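Local coordinates for protein serine--tRNA ligase (Pyrococcus horikoshii, PDB 2DQ0) that attaches serine to tRNA(Ser), and probably also to tRNA(Sec), after activating the amino acid with ATP, working as a class-II synthetase homodimer, at residues A[164-176]-A[183-195]. Residues are numbered along the deposited sequence; the frame is centred on the assembly and turned at random.
Sequences DLLEILGGADFAR and SRFYYLLNEIVIL. With SO4 (sulfate ion), chain F; SO4 (sulfate ion), chain C.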
ATOM      1  N   ASP A 164     -10.301 -22.997   6.453  1.00 52.36           N
ATOM      2  CA  ASP A 164     -11.110 -23.976   5.760  1.00 49.57           C
ATOM      3  C   ASP A 164     -12.429 -23.399   5.287  1.00 49.86           C
ATOM      4  O   ASP A 164     -12.908 -23.745   4.207  1.00 46.16           O
ATOM      5  CB  ASP A 164     -11.301 -25.206   6.647  1.00 51.92           C
ATOM      6  CG  ASP A 164      -9.985 -25.951   6.861  1.00 66.25           C
ATOM      7  OD1 ASP A 164      -9.389 -26.382   5.836  1.00 72.13           O
ATOM      8  OD2 ASP A 164      -9.531 -26.086   8.026  1.00 59.42           O
ATOM      9  N   LEU A 165     -13.009 -22.500   6.077  1.00 48.23           N
ATOM     10  CA  LEU A 165     -14.260 -21.875   5.700  1.00 39.95           C
ATOM     11  C   LEU A 165     -14.053 -20.994   4.447  1.00 44.28           C
ATOM     12  O   LEU A 165     -14.897 -20.966   3.551  1.00 44.75           O
ATOM     13  CB  LEU A 165     -14.815 -21.066   6.883  1.00 34.40           C
ATOM     14  CG  LEU A 165     -15.500 -21.937   7.962  1.00 48.43           C
ATOM     15  CD1 LEU A 165     -15.665 -21.153   9.255  1.00 40.07           C
ATOM     16  CD2 LEU A 165     -16.880 -22.434   7.461  1.00 40.91           C
ATOM     17  N   LEU A 166     -12.926 -20.298   4.347  1.00 43.87           N
ATOM     18  CA  LEU A 166     -12.735 -19.469   3.162  1.00 45.09           C
ATOM     19  C   LEU A 166     -12.772 -20.325   1.917  1.00 45.61           C
ATOM     20  O   LEU A 166     -13.263 -19.891   0.868  1.00 47.75           O
ATOM     21  CB  LEU A 166     -11.415 -18.707   3.210  1.00 39.11           C
ATOM     22  CG  LEU A 166     -11.355 -17.526   4.171  1.00 39.65           C
ATOM     23  CD1 LEU A 166      -9.905 -17.180   4.448  1.00 40.91           C
ATOM     24  CD2 LEU A 166     -12.092 -16.330   3.578  1.00 40.10           C
ATOM     25  N   GLU A 167     -12.261 -21.546   2.054  1.00 44.82           N
ATOM     26  CA  GLU A 167     -12.185 -22.513   0.967  1.00 44.93           C
ATOM     27  C   GLU A 167     -13.558 -23.012   0.550  1.00 48.67           C
ATOM     28  O   GLU A 167     -13.923 -22.927  -0.613  1.00 39.80           O
ATOM     29  CB  GLU A 167     -11.326 -23.702   1.395  1.00 55.16           C
ATOM     30  CG  GLU A 167     -10.317 -24.205   0.359  1.00 81.46           C
ATOM     31  CD  GLU A 167     -10.953 -24.678  -0.941  1.00 88.80           C
ATOM     32  OE1 GLU A 167     -11.387 -23.830  -1.754  1.00 95.43           O
ATOM     33  OE2 GLU A 167     -11.014 -25.907  -1.149  1.00 91.92           O
ATOM     34  N   ILE A 168     -14.330 -23.523   1.507  1.00 50.37           N
ATOM     35  CA  ILE A 168     -15.646 -24.044   1.186  1.00 47.60           C
ATOM     36  C   ILE A 168     -16.568 -22.916   0.701  1.00 48.49           C
ATOM     37  O   ILE A 168     -17.501 -23.144  -0.063  1.00 52.53           O
ATOM     38  CB  ILE A 168     -16.264 -24.805   2.409  1.00 53.49           C
ATOM     39  CG1 ILE A 168     -16.904 -23.839   3.391  1.00 55.34           C
ATOM     40  CG2 ILE A 168     -15.192 -25.587   3.155  1.00 43.47           C
ATOM     41  CD1 ILE A 168     -18.406 -23.898   3.350  1.00 65.59           C
ATOM     42  N   LEU A 169     -16.281 -21.694   1.132  1.00 46.78           N
ATOM     43  CA  LEU A 169     -17.066 -20.536   0.743  1.00 39.61           C
ATOM     44  C   LEU A 169     -16.586 -19.888  -0.565  1.00 38.37           C
ATOM     45  O   LEU A 169     -17.224 -18.968  -1.067  1.00 39.36           O
ATOM     46  CB  LEU A 169     -17.027 -19.508   1.867  1.00 42.78           C
ATOM     47  CG  LEU A 169     -18.300 -19.255   2.669  1.00 54.35           C
ATOM     48  CD1 LEU A 169     -18.994 -20.568   2.940  1.00 48.36           C
ATOM     49  CD2 LEU A 169     -17.962 -18.526   3.977  1.00 50.58           C
ATOM     50  N   GLY A 170     -15.470 -20.375  -1.107  1.00 35.45           N
ATOM     51  CA  GLY A 170     -14.910 -19.824  -2.328  1.00 32.25           C
ATOM     52  C   GLY A 170     -14.476 -18.375  -2.162  1.00 46.53           C
ATOM     53  O   GLY A 170     -14.551 -17.587  -3.114  1.00 40.53           O
ATOM     54  N   GLY A 171     -13.993 -18.028  -0.963  1.00 44.91           N
ATOM     55  CA  GLY A 171     -13.615 -16.653  -0.683  1.00 36.16           C
ATOM     56  C   GLY A 171     -12.169 -16.230  -0.689  1.00 37.04           C
ATOM     57  O   GLY A 171     -11.858 -15.089  -0.357  1.00 41.08           O
ATOM     58  N   ALA A 172     -11.275 -17.124  -1.067  1.00 38.68           N
ATOM     59  CA  ALA A 172      -9.864 -16.779  -1.100  1.00 38.21           C
ATOM     60  C   ALA A 172      -9.071 -17.718  -1.988  1.00 43.40           C
ATOM     61  O   ALA A 172      -9.517 -18.810  -2.336  1.00 44.98           O
ATOM     62  CB  ALA A 172      -9.294 -16.808   0.302  1.00 30.35           C
ATOM     63  N   ASP A 173      -7.896 -17.269  -2.391  1.00 43.62           N
ATOM     64  CA  ASP A 173      -7.019 -18.112  -3.179  1.00 44.37           C
ATOM     65  C   ASP A 173      -5.651 -17.777  -2.598  1.00 41.94           C
ATOM     66  O   ASP A 173      -5.132 -16.673  -2.766  1.00 42.11           O
ATOM     67  CB  ASP A 173      -7.102 -17.793  -4.678  1.00 35.06           C
ATOM     68  CG  ASP A 173      -6.239 -18.732  -5.545  1.00 39.45           C
ATOM     69  OD1 ASP A 173      -5.230 -19.306  -5.065  1.00 45.45           O
ATOM     70  OD2 ASP A 173      -6.568 -18.865  -6.738  1.00 43.21           O
ATOM     71  N   PHE A 174      -5.106 -18.740  -1.864  1.00 38.49           N
ATOM     72  CA  PHE A 174      -3.829 -18.590  -1.230  1.00 38.10           C
ATOM     73  C   PHE A 174      -2.693 -19.025  -2.134  1.00 37.45           C
ATOM     74  O   PHE A 174      -1.678 -18.331  -2.289  1.00 35.25           O
ATOM     75  CB  PHE A 174      -3.814 -19.389   0.069  1.00 30.00           C
ATOM     76  CG  PHE A 174      -4.653 -18.777   1.158  1.00 48.07           C
ATOM     77  CD1 PHE A 174      -5.885 -19.315   1.494  1.00 34.49           C
ATOM     78  CD2 PHE A 174      -4.211 -17.635   1.842  1.00 46.10           C
ATOM     79  CE1 PHE A 174      -6.665 -18.730   2.492  1.00 40.50           C
ATOM     80  CE2 PHE A 174      -4.987 -17.050   2.835  1.00 45.96           C
ATOM     81  CZ  PHE A 174      -6.216 -17.597   3.160  1.00 36.63           C
ATOM     82  N   ALA A 175      -2.875 -20.169  -2.759  1.00 32.71           N
ATOM     83  CA  ALA A 175      -1.828 -20.706  -3.599  1.00 34.48           C
ATOM     84  C   ALA A 175      -1.392 -19.744  -4.685  1.00 31.78           C
ATOM     85  O   ALA A 175      -0.204 -19.588  -4.924  1.00 36.34           O
ATOM     86  CB  ALA A 175      -2.260 -22.062  -4.203  1.00 24.14           C
ATOM     87  N   ARG A 176      -2.329 -19.064  -5.330  1.00 31.29           N
ATOM     88  CA  ARG A 176      -1.896 -18.168  -6.385  1.00 38.48           C
ATOM     89  C   ARG A 176      -1.247 -16.898  -5.799  1.00 38.13           C
ATOM     90  O   ARG A 176      -0.461 -16.228  -6.446  1.00 38.78           O
ATOM     91  CB  ARG A 176      -3.076 -17.862  -7.308  1.00 43.19           C
ATOM     92  CG  ARG A 176      -3.602 -19.099  -8.030  1.00 31.29           C
ATOM     93  CD  ARG A 176      -4.497 -18.689  -9.181  1.00 40.83           C
ATOM     94  NE  ARG A 176      -4.870 -19.819 -10.018  1.00 44.02           N
ATOM     95  CZ  ARG A 176      -5.818 -20.705  -9.716  1.00 47.05           C
ATOM     96  NH1 ARG A 176      -6.082 -21.699 -10.544  1.00 26.37           N
ATOM     97  NH2 ARG A 176      -6.519 -20.585  -8.600  1.00 36.55           N
ATOM     98  N   SER A 183       4.649 -16.147   0.685  1.00 50.37           N
ATOM     99  CA  SER A 183       3.784 -16.583   1.768  1.00 43.46           C
ATOM    100  C   SER A 183       3.157 -15.453   2.578  1.00 45.19           C
ATOM    101  O   SER A 183       3.704 -14.357   2.674  1.00 44.48           O
ATOM    102  CB  SER A 183       4.568 -17.505   2.689  1.00 34.78           C
ATOM    103  OG  SER A 183       5.758 -16.853   3.070  1.00 53.01           O
ATOM    104  N   ARG A 184       2.002 -15.752   3.168  1.00 44.28           N
ATOM    105  CA  ARG A 184       1.260 -14.794   3.979  1.00 42.11           C
ATOM    106  C   ARG A 184       0.705 -13.555   3.241  1.00 40.28           C
ATOM    107  O   ARG A 184       0.505 -12.498   3.830  1.00 43.70           O
ATOM    108  CB  ARG A 184       2.081 -14.423   5.217  1.00 38.17           C
ATOM    109  CG  ARG A 184       2.349 -15.671   6.084  1.00 39.42           C
ATOM    110  CD  ARG A 184       2.799 -15.410   7.536  1.00 32.42           C
ATOM    111  NE  ARG A 184       4.104 -14.784   7.571  1.00 37.66           N
ATOM    112  CZ  ARG A 184       4.692 -14.336   8.672  1.00 53.14           C
ATOM    113  NH1 ARG A 184       5.896 -13.769   8.585  1.00 39.90           N
ATOM    114  NH2 ARG A 184       4.075 -14.456   9.848  1.00 54.63           N
ATOM    115  N   PHE A 185       0.483 -13.723   1.938  1.00 38.25           N
ATOM    116  CA  PHE A 185      -0.176 -12.749   1.071  1.00 37.24           C
ATOM    117  C   PHE A 185      -1.392 -13.549   0.575  1.00 34.95           C
ATOM    118  O   PHE A 185      -1.426 -14.760   0.710  1.00 42.55           O
ATOM    119  CB  PHE A 185       0.678 -12.370  -0.131  1.00 41.06           C
ATOM    120  CG  PHE A 185       1.634 -11.261   0.140  1.00 43.69           C
ATOM    121  CD1 PHE A 185       2.975 -11.522   0.376  1.00 35.10           C
ATOM    122  CD2 PHE A 185       1.191  -9.946   0.167  1.00 30.66           C
ATOM    123  CE1 PHE A 185       3.856 -10.490   0.627  1.00 35.21           C
ATOM    124  CE2 PHE A 185       2.070  -8.908   0.417  1.00 31.62           C
ATOM    125  CZ  PHE A 185       3.410  -9.178   0.648  1.00 35.97           C
ATOM    126  N   TYR A 186      -2.380 -12.906  -0.013  1.00 34.14           N
ATOM    127  CA  TYR A 186      -3.542 -13.641  -0.478  1.00 32.58           C
ATOM    128  C   TYR A 186      -4.376 -12.854  -1.491  1.00 35.66           C
ATOM    129  O   TYR A 186      -4.195 -11.645  -1.637  1.00 32.73           O
ATOM    130  CB  TYR A 186      -4.442 -13.914   0.709  1.00 40.13           C
ATOM    131  CG  TYR A 186      -4.724 -12.640   1.448  1.00 33.97           C
ATOM    132  CD1 TYR A 186      -3.896 -12.237   2.494  1.00 39.11           C
ATOM    133  CD2 TYR A 186      -5.741 -11.769   1.035  1.00 41.02           C
ATOM    134  CE1 TYR A 186      -4.061 -11.009   3.107  1.00 41.21           C
ATOM    135  CE2 TYR A 186      -5.920 -10.517   1.654  1.00 31.89           C
ATOM    136  CZ  TYR A 186      -5.071 -10.151   2.694  1.00 37.97           C
ATOM    137  OH  TYR A 186      -5.220  -8.956   3.359  1.00 45.23           O
ATOM    138  N   TYR A 187      -5.264 -13.559  -2.201  1.00 27.86           N
ATOM    139  CA  TYR A 187      -6.228 -12.913  -3.087  1.00 24.34           C
ATOM    140  C   TYR A 187      -7.492 -13.212  -2.276  1.00 35.14           C
ATOM    141  O   TYR A 187      -7.685 -14.342  -1.814  1.00 34.47           O
ATOM    142  CB  TYR A 187      -6.403 -13.586  -4.469  1.00 27.99           C
ATOM    143  CG  TYR A 187      -5.313 -13.344  -5.480  1.00 35.99           C
ATOM    144  CD1 TYR A 187      -4.142 -14.110  -5.467  1.00 38.86           C
ATOM    145  CD2 TYR A 187      -5.443 -12.343  -6.451  1.00 37.29           C
ATOM    146  CE1 TYR A 187      -3.139 -13.892  -6.378  1.00 39.53           C
ATOM    147  CE2 TYR A 187      -4.433 -12.114  -7.380  1.00 36.73           C
ATOM    148  CZ  TYR A 187      -3.284 -12.896  -7.334  1.00 40.29           C
ATOM    149  OH  TYR A 187      -2.275 -12.707  -8.242  1.00 42.50           O
ATOM    150  N   LEU A 188      -8.324 -12.202  -2.069  1.00 31.59           N
ATOM    151  CA  LEU A 188      -9.582 -12.384  -1.363  1.00 34.23           C
ATOM    152  C   LEU A 188     -10.643 -12.316  -2.496  1.00 44.78           C
ATOM    153  O   LEU A 188     -10.530 -11.498  -3.431  1.00 37.94           O
ATOM    154  CB  LEU A 188      -9.746 -11.266  -0.354  1.00 33.96           C
ATOM    155  CG  LEU A 188      -9.967 -11.583   1.117  1.00 44.98           C
ATOM    156  CD1 LEU A 188      -8.982 -12.636   1.651  1.00 44.53           C
ATOM    157  CD2 LEU A 188      -9.825 -10.272   1.860  1.00 25.23           C
ATOM    158  N   LEU A 189     -11.648 -13.189  -2.427  1.00 43.16           N
ATOM    159  CA  LEU A 189     -12.662 -13.272  -3.477  1.00 40.07           C
ATOM    160  C   LEU A 189     -14.121 -13.158  -3.054  1.00 41.39           C
ATOM    161  O   LEU A 189     -14.466 -13.278  -1.872  1.00 41.98           O
ATOM    162  CB  LEU A 189     -12.504 -14.594  -4.234  1.00 29.72           C
ATOM    163  CG  LEU A 189     -11.102 -15.008  -4.688  1.00 40.76           C
ATOM    164  CD1 LEU A 189     -11.084 -16.502  -4.952  1.00 27.83           C
ATOM    165  CD2 LEU A 189     -10.694 -14.253  -5.948  1.00 34.36           C
ATOM    166  N   ASN A 190     -14.964 -12.921  -4.063  1.00 31.72           N
ATOM    167  CA  ASN A 190     -16.408 -12.810  -3.920  1.00 36.05           C
ATOM    168  C   ASN A 190     -17.001 -12.095  -2.711  1.00 38.74           C
ATOM    169  O   ASN A 190     -16.623 -10.959  -2.395  1.00 38.24           O
ATOM    170  CB  ASN A 190     -17.018 -14.200  -4.028  1.00 31.73           C
ATOM    171  CG  ASN A 190     -16.563 -14.909  -5.264  1.00 38.39           C
ATOM    172  OD1 ASN A 190     -15.906 -15.928  -5.189  1.00 37.65           O
ATOM    173  ND2 ASN A 190     -16.885 -14.350  -6.420  1.00 36.11           N
ATOM    174  N   GLU A 191     -17.933 -12.758  -2.038  1.00 29.70           N
ATOM    175  CA  GLU A 191     -18.590 -12.115  -0.928  1.00 38.65           C
ATOM    176  C   GLU A 191     -17.636 -11.678   0.166  1.00 39.64           C
ATOM    177  O   GLU A 191     -17.912 -10.713   0.877  1.00 46.66           O
ATOM    178  CB  GLU A 191     -19.730 -12.991  -0.393  1.00 42.28           C
ATOM    179  CG  GLU A 191     -19.512 -14.458  -0.638  1.00 56.88           C
ATOM    180  CD  GLU A 191     -20.012 -14.928  -1.987  1.00 48.00           C
ATOM    181  OE1 GLU A 191     -19.235 -15.594  -2.695  1.00 61.19           O
ATOM    182  OE2 GLU A 191     -21.178 -14.657  -2.331  1.00 33.18           O
ATOM    183  N   ILE A 192     -16.483 -12.328   0.275  1.00 39.21           N
ATOM    184  CA  ILE A 192     -15.538 -11.921   1.305  1.00 34.79           C
ATOM    185  C   ILE A 192     -14.985 -10.516   0.998  1.00 40.71           C
ATOM    186  O   ILE A 192     -14.621  -9.773   1.909  1.00 34.97           O
ATOM    187  CB  ILE A 192     -14.383 -12.925   1.424  1.00 36.44           C
ATOM    188  CG1 ILE A 192     -14.938 -14.308   1.791  1.00 38.11           C
ATOM    189  CG2 ILE A 192     -13.390 -12.441   2.480  1.00 24.80           C
ATOM    190  CD1 ILE A 192     -15.686 -14.345   3.153  1.00 27.32           C
ATOM    191  N   VAL A 193     -14.917 -10.155  -0.284  1.00 36.89           N
ATOM    192  CA  VAL A 193     -14.441  -8.824  -0.646  1.00 39.70           C
ATOM    193  C   VAL A 193     -15.501  -7.817  -0.212  1.00 41.01           C
ATOM    194  O   VAL A 193     -15.178  -6.758   0.335  1.00 36.61           O
ATOM    195  CB  VAL A 193     -14.186  -8.688  -2.173  1.00 46.31           C
ATOM    196  CG1 VAL A 193     -13.852  -7.252  -2.520  1.00 45.60           C
ATOM    197  CG2 VAL A 193     -13.027  -9.585  -2.592  1.00 45.39           C
ATOM    198  N   ILE A 194     -16.772  -8.147  -0.439  1.00 37.76           N
ATOM    199  CA  ILE A 194     -17.836  -7.248  -0.028  1.00 37.65           C
ATOM    200  C   ILE A 194     -17.859  -7.141   1.493  1.00 39.58           C
ATOM    201  O   ILE A 194     -18.077  -6.066   2.048  1.00 44.82           O
ATOM    202  CB  ILE A 194     -19.232  -7.715  -0.542  1.00 42.15           C
ATOM    203  CG1 ILE A 194     -19.583  -7.021  -1.862  1.00 42.21           C
ATOM    204  CG2 ILE A 194     -20.312  -7.271   0.418  1.00 37.73           C
ATOM    205  CD1 ILE A 194     -18.525  -7.072  -2.897  1.00 46.05           C
ATOM    206  N   LEU A 195     -17.629  -8.262   2.166  1.00 37.21           N
ATOM    207  CA  LEU A 195     -17.630  -8.271   3.624  1.00 42.26           C
ATOM    208  C   LEU A 195     -16.530  -7.362   4.205  1.00 43.27           C
ATOM    209  O   LEU A 195     -16.743  -6.652   5.197  1.00 43.39           O
ATOM    210  CB  LEU A 195     -17.462  -9.713   4.133  1.00 31.43           C
ATOM    211  CG  LEU A 195     -17.435  -9.842   5.647  1.00 34.24           C
ATOM    212  CD1 LEU A 195     -18.735  -9.296   6.231  1.00 27.43           C
ATOM    213  CD2 LEU A 195     -17.238 -11.279   6.020  1.00 32.37           C
TER
HETATM  214  S   SO4 F2007      -5.800 -22.256  -1.799  1.00 66.07           S
HETATM  215  O1  SO4 F2007      -4.697 -22.476  -0.843  1.00 77.06           O
HETATM  216  O2  SO4 F2007      -6.861 -23.266  -1.567  1.00 83.04           O
HETATM  217  O3  SO4 F2007      -5.295 -22.369  -3.185  1.00 80.94           O
HETATM  218  O4  SO4 F2007      -6.371 -20.915  -1.604  1.00 80.28           O
HETATM  219  S   SO4 C2001       7.197 -14.825   5.278  1.00 71.31           S
HETATM  220  O1  SO4 C2001       7.779 -14.369   4.001  1.00 78.92           O
HETATM  221  O2  SO4 C2001       5.735 -14.708   5.202  1.00 71.50           O
HETATM  222  O3  SO4 C2001       7.561 -16.236   5.521  1.00 82.69           O
HETATM  223  O4  SO4 C2001       7.715 -13.988   6.380  1.00 65.89           O
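Within the chain this is a two-stranded antiparallel ribbon at the dimer interface of a class-II synthetase core, joining strands 172-173 and 187-189. A172 and L188 form a non-hydrogen-bonded pair, D173 and Y187 a hydrogen-bonded one. D173 N gives a hydrogen bond to Y187 O (3.0 Å), and Y187 N returns one to D173 O (3.2 Å). Beyond them L189 N makes a hydrogen bond to G171 O from above its carbonyl plane. L188 and L189 also pair with a strand of the second subunit, so the sheet continues across the interface. G170, with positive phi, closes the preceding helix in a Schellman motif. There I192 CG1 packs on G171 CA. L166 CD2 meets I192 CG1 (3.9 Å), the two side chains crossing at about a right angle. F174 CE2 touches Y186 CB (3.8 Å). With chi1 -177°, D173 CG lies beside its carbonyl carbon, where OD1 accepts from R176 N, a capping bond at the turn into the following helix. OD2 forms a salt bridge with R176 NH2. An alanine here is likely to leave R176 N without its cap and R176 NH2 without this carboxylate. The Y187 ring turns its edge to the same turn, with CE1 3.6 Å from R176 O.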